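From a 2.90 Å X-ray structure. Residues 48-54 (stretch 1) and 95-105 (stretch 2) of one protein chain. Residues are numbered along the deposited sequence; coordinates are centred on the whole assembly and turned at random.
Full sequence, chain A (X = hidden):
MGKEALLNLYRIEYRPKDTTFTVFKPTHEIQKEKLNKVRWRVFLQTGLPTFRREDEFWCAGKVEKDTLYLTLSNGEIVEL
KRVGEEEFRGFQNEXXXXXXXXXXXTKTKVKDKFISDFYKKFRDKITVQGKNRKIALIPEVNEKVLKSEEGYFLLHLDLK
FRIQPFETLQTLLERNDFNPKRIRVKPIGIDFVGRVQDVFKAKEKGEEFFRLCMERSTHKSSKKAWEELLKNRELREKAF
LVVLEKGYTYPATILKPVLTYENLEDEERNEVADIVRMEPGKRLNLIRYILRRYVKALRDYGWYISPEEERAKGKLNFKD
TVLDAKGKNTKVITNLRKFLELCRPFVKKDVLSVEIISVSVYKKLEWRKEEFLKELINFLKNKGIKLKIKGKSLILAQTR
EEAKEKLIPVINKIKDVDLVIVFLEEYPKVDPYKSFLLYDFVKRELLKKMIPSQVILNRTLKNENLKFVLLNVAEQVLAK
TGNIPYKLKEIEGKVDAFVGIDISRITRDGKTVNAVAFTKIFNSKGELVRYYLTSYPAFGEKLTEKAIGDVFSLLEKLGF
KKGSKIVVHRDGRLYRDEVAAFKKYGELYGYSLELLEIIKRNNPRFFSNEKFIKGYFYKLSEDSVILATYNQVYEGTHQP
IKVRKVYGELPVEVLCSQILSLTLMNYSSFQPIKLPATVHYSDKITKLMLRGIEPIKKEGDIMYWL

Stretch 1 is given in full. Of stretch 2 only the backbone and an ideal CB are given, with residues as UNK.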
# COMPACT_ATOMS: atom_id res chain seq x y z
N LEU A 48 -29.86 -6.48 15.08
CA LEU A 48 -30.11 -5.07 14.78
C LEU A 48 -28.79 -4.33 14.69
O LEU A 48 -27.89 -4.57 15.50
CB LEU A 48 -30.95 -4.42 15.91
CG LEU A 48 -32.37 -4.90 16.22
CD1 LEU A 48 -32.76 -4.48 17.60
CD2 LEU A 48 -33.38 -4.41 15.20
N PRO A 49 -28.62 -3.47 13.65
CA PRO A 49 -27.43 -2.65 13.40
C PRO A 49 -26.87 -2.01 14.68
O PRO A 49 -27.62 -1.49 15.50
CB PRO A 49 -27.96 -1.62 12.42
CG PRO A 49 -28.75 -2.47 11.52
CD PRO A 49 -29.51 -3.38 12.47
N THR A 50 -25.56 -2.04 14.83
CA THR A 50 -24.94 -1.56 16.04
C THR A 50 -23.77 -0.63 15.81
O THR A 50 -23.10 -0.71 14.80
CB THR A 50 -24.43 -2.80 16.88
OG1 THR A 50 -25.53 -3.68 17.14
CG2 THR A 50 -23.78 -2.42 18.21
N PHE A 51 -23.60 0.30 16.74
CA PHE A 51 -22.45 1.19 16.72
C PHE A 51 -21.87 1.28 18.14
O PHE A 51 -22.58 1.04 19.12
CB PHE A 51 -22.71 2.56 16.04
CG PHE A 51 -23.53 3.54 16.84
CD1 PHE A 51 -22.93 4.38 17.81
CD2 PHE A 51 -24.90 3.69 16.58
CE1 PHE A 51 -23.66 5.35 18.50
CE2 PHE A 51 -25.66 4.68 17.27
CZ PHE A 51 -25.03 5.51 18.23
N ARG A 52 -20.60 1.65 18.21
CA ARG A 52 -19.87 1.77 19.47
C ARG A 52 -19.64 3.23 19.87
O ARG A 52 -18.85 3.93 19.23
CB ARG A 52 -18.54 1.02 19.34
CG ARG A 52 -17.84 0.64 20.65
CD ARG A 52 -16.34 0.51 20.43
NE ARG A 52 -15.69 1.80 20.61
CZ ARG A 52 -14.76 2.32 19.81
NH1 ARG A 52 -14.35 1.66 18.73
NH2 ARG A 52 -14.28 3.54 20.06
N ARG A 53 -20.33 3.68 20.92
CA ARG A 53 -20.19 5.04 21.47
C ARG A 53 -19.36 4.84 22.73
O ARG A 53 -19.89 4.47 23.78
CB ARG A 53 -21.57 5.63 21.80
CG ARG A 53 -21.72 7.13 21.51
CD ARG A 53 -23.17 7.64 21.66
NE ARG A 53 -23.75 8.12 20.40
CZ ARG A 53 -24.86 8.86 20.30
NH1 ARG A 53 -25.55 9.23 21.38
NH2 ARG A 53 -25.28 9.25 19.11
N GLU A 54 -18.04 5.01 22.60
CA GLU A 54 -17.05 4.82 23.67
C GLU A 54 -17.14 3.43 24.34
O GLU A 54 -16.54 2.48 23.84
CB GLU A 54 -17.06 5.98 24.71
CG GLU A 54 -16.78 7.42 24.17
CD GLU A 54 -15.30 7.75 23.86
OE1 GLU A 54 -14.38 7.16 24.47
OE2 GLU A 54 -15.07 8.65 23.02
N UNK A 95 -16.76 6.95 12.38
CA UNK A 95 -16.61 5.54 12.75
C UNK A 95 -17.97 4.94 13.06
O UNK A 95 -18.33 3.92 12.49
CB UNK A 95 -15.67 5.39 13.95
N UNK A 96 -18.74 5.63 13.91
CA UNK A 96 -20.07 5.18 14.31
C UNK A 96 -21.00 5.09 13.12
O UNK A 96 -21.69 4.06 12.95
CB UNK A 96 -20.66 6.12 15.36
N UNK A 97 -20.90 6.08 12.23
CA UNK A 97 -21.71 6.15 11.01
C UNK A 97 -21.45 4.94 10.12
O UNK A 97 -22.39 4.27 9.66
CB UNK A 97 -21.42 7.44 10.24
N UNK A 98 -20.17 4.61 9.97
CA UNK A 98 -19.73 3.47 9.18
C UNK A 98 -20.21 2.15 9.79
O UNK A 98 -20.87 1.36 9.12
CB UNK A 98 -18.20 3.47 9.06
N UNK A 99 -19.93 1.98 11.08
CA UNK A 99 -20.29 0.79 11.83
C UNK A 99 -21.75 0.49 11.64
O UNK A 99 -22.08 -0.59 11.14
CB UNK A 99 -19.97 0.96 13.32
N UNK A 100 -22.59 1.51 11.85
CA UNK A 100 -24.04 1.36 11.70
C UNK A 100 -24.43 1.16 10.21
O UNK A 100 -25.10 0.18 9.89
CB UNK A 100 -24.75 2.59 12.28
N UNK A 101 -23.92 2.00 9.31
CA UNK A 101 -24.22 1.88 7.87
C UNK A 101 -23.95 0.48 7.31
O UNK A 101 -24.81 -0.10 6.64
CB UNK A 101 -23.39 2.90 7.09
N UNK A 102 -22.76 -0.06 7.61
CA UNK A 102 -22.32 -1.38 7.14
C UNK A 102 -23.25 -2.52 7.50
O UNK A 102 -23.60 -3.35 6.66
CB UNK A 102 -20.93 -1.69 7.71
N UNK A 103 -23.71 -2.49 8.74
CA UNK A 103 -24.62 -3.49 9.27
C UNK A 103 -25.98 -3.42 8.61
O UNK A 103 -26.77 -4.35 8.67
CB UNK A 103 -24.77 -3.32 10.78
N UNK A 104 -26.26 -2.29 7.97
CA UNK A 104 -27.51 -2.15 7.25
C UNK A 104 -27.37 -2.83 5.91
O UNK A 104 -28.27 -3.54 5.51
CB UNK A 104 -27.90 -0.68 7.08
N UNK A 105 -26.20 -2.69 5.28
CA UNK A 105 -25.89 -3.31 3.98
C UNK A 105 -25.91 -4.83 4.07
O UNK A 105 -26.13 -5.55 3.09
CB UNK A 105 -24.52 -2.84 3.48

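Stretch 2 is helical throughout and runs nearly antiparallel to strand 50-53, at 166°, with the axes 6.5 Å apart at closest approach.

Position 95 points its CB toward the strand, but the ideal CB has nothing of stretch 1 within 5.5 Å. Only a long side chain could reach across, and the carbonyl of Arg52, which lies on this side, would suit a donor such as lysine, arginine or glutamine. The residue is Arg95. Arg95 NH1 and NH2 both donate to Arg52 O, at 2.5 and 2.9 Å. Its guanidinium also stacks flat on that of Arg52, centres 3.5 Å apart. The like charges sit close, with Arg52 NH2 and Arg95 NH2 3.3 Å apart.

Position 96 points sideways, with its CB 3.8 Å from Phe51 CD1. An aliphatic chain would pack beside the ring; an acid could reach for Arg53. The residue is Glu96. Its aliphatic stem lies by the ring, and Glu96 OE1 forms a long salt bridge with Arg53 NE at 3.7 Å.

Position 97 points away and 98 is out of reach, so stretch 1 does not restrict either. They are Cys97 and Gln98.

Position 99 points toward the strand. Its CB is 3.8 Å from Thr50 O and 5.0 Å from Arg52 N, a backbone donor. An acceptor would suit: glutamate or glutamine. Glu99 accepts from Arg52 N through OE1 at 2.8 Å. Glu99 OE2 makes a salt bridge with Arg95 NH1 at 3.3 Å, one turn back, so one carboxylate serves both strand and helix.

Position 100 has its CB 4.3 Å from Phe51 CB and 5.3 Å from Pro49 CB. Leucine, isoleucine or methionine would fit between them. Leu100 brings CD1 to 3.7 Å from Phe51 CD2, at the ring edge, and to 3.9 Å from Pro49 CB.

Position 101 points away and 102 is out of reach, so stretch 1 does not restrict them. They are Phe101 and Arg102; neither touches stretch 1.

Position 103 points toward the strand, its CB 3.8 Å from Pro49 CA and 4.3 Å from Thr50 N. A short acceptor is favoured, aspartate or asparagine. Asp103 accepts from Thr50 N through OD2 at 3.3 Å, with a nearly straight angle of 168°.

Position 104 starts sideways, its CB 4.9 Å from Pro49 CG. A large apolar or aromatic side chain could cover the proline. Phe104 turns its ring so that Pro49 CG lies over one face, 3.8 Å from the ring centroid, a CH-pi contact.

Position 105 is out of reach. It is Leu105.

Stretch 2 95-105: RECQELFRDFL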
# COMPACT_ATOMS: atom_id res chain seq x y z
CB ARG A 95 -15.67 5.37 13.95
CG ARG A 95 -15.56 3.90 14.47
CD ARG A 95 -14.77 3.75 15.76
NE ARG A 95 -15.18 4.69 16.81
CZ ARG A 95 -16.24 4.56 17.61
NH1 ARG A 95 -17.04 3.52 17.50
NH2 ARG A 95 -16.47 5.46 18.55
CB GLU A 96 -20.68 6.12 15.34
CG GLU A 96 -19.87 6.23 16.61
CD GLU A 96 -20.44 7.22 17.60
OE1 GLU A 96 -21.59 7.68 17.39
OE2 GLU A 96 -19.73 7.53 18.59
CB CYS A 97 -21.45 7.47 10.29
SG CYS A 97 -22.36 7.64 8.76
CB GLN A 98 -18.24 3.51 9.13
CG GLN A 98 -17.61 2.48 8.26
CD GLN A 98 -16.18 2.40 8.64
OE1 GLN A 98 -15.81 1.58 9.52
NE2 GLN A 98 -15.37 3.35 8.12
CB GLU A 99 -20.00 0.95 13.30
CG GLU A 99 -18.54 1.09 13.57
CD GLU A 99 -18.20 1.06 15.03
OE1 GLU A 99 -19.12 1.08 15.87
OE2 GLU A 99 -17.00 0.96 15.36
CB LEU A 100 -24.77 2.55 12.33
CG LEU A 100 -26.26 2.29 12.57
CD1 LEU A 100 -26.41 1.65 13.92
CD2 LEU A 100 -27.12 3.57 12.48
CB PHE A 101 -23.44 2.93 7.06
CG PHE A 101 -23.75 2.93 5.56
CD1 PHE A 101 -25.00 3.38 5.06
CD2 PHE A 101 -22.78 2.50 4.63
CE1 PHE A 101 -25.29 3.38 3.64
CE2 PHE A 101 -23.05 2.49 3.22
CZ PHE A 101 -24.31 2.93 2.73
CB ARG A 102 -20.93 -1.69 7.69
CG ARG A 102 -19.81 -0.99 6.97
CD ARG A 102 -18.48 -1.51 7.46
NE ARG A 102 -17.38 -0.99 6.65
CZ ARG A 102 -16.11 -0.91 7.04
NH1 ARG A 102 -15.74 -1.32 8.25
NH2 ARG A 102 -15.20 -0.37 6.23
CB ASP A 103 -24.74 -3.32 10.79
CG ASP A 103 -23.42 -3.66 11.55
OD1 ASP A 103 -22.44 -4.17 10.93
OD2 ASP A 103 -23.38 -3.42 12.78
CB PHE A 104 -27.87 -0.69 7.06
CG PHE A 104 -28.75 -0.16 8.12
CD1 PHE A 104 -28.22 0.58 9.17
CD2 PHE A 104 -30.13 -0.40 8.08
CE1 PHE A 104 -29.04 1.07 10.19
CE2 PHE A 104 -30.97 0.10 9.10
CZ PHE A 104 -30.42 0.84 10.16
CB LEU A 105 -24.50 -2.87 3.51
CG LEU A 105 -24.22 -1.38 3.49
CD1 LEU A 105 -22.86 -1.16 2.94
CD2 LEU A 105 -25.27 -0.64 2.65
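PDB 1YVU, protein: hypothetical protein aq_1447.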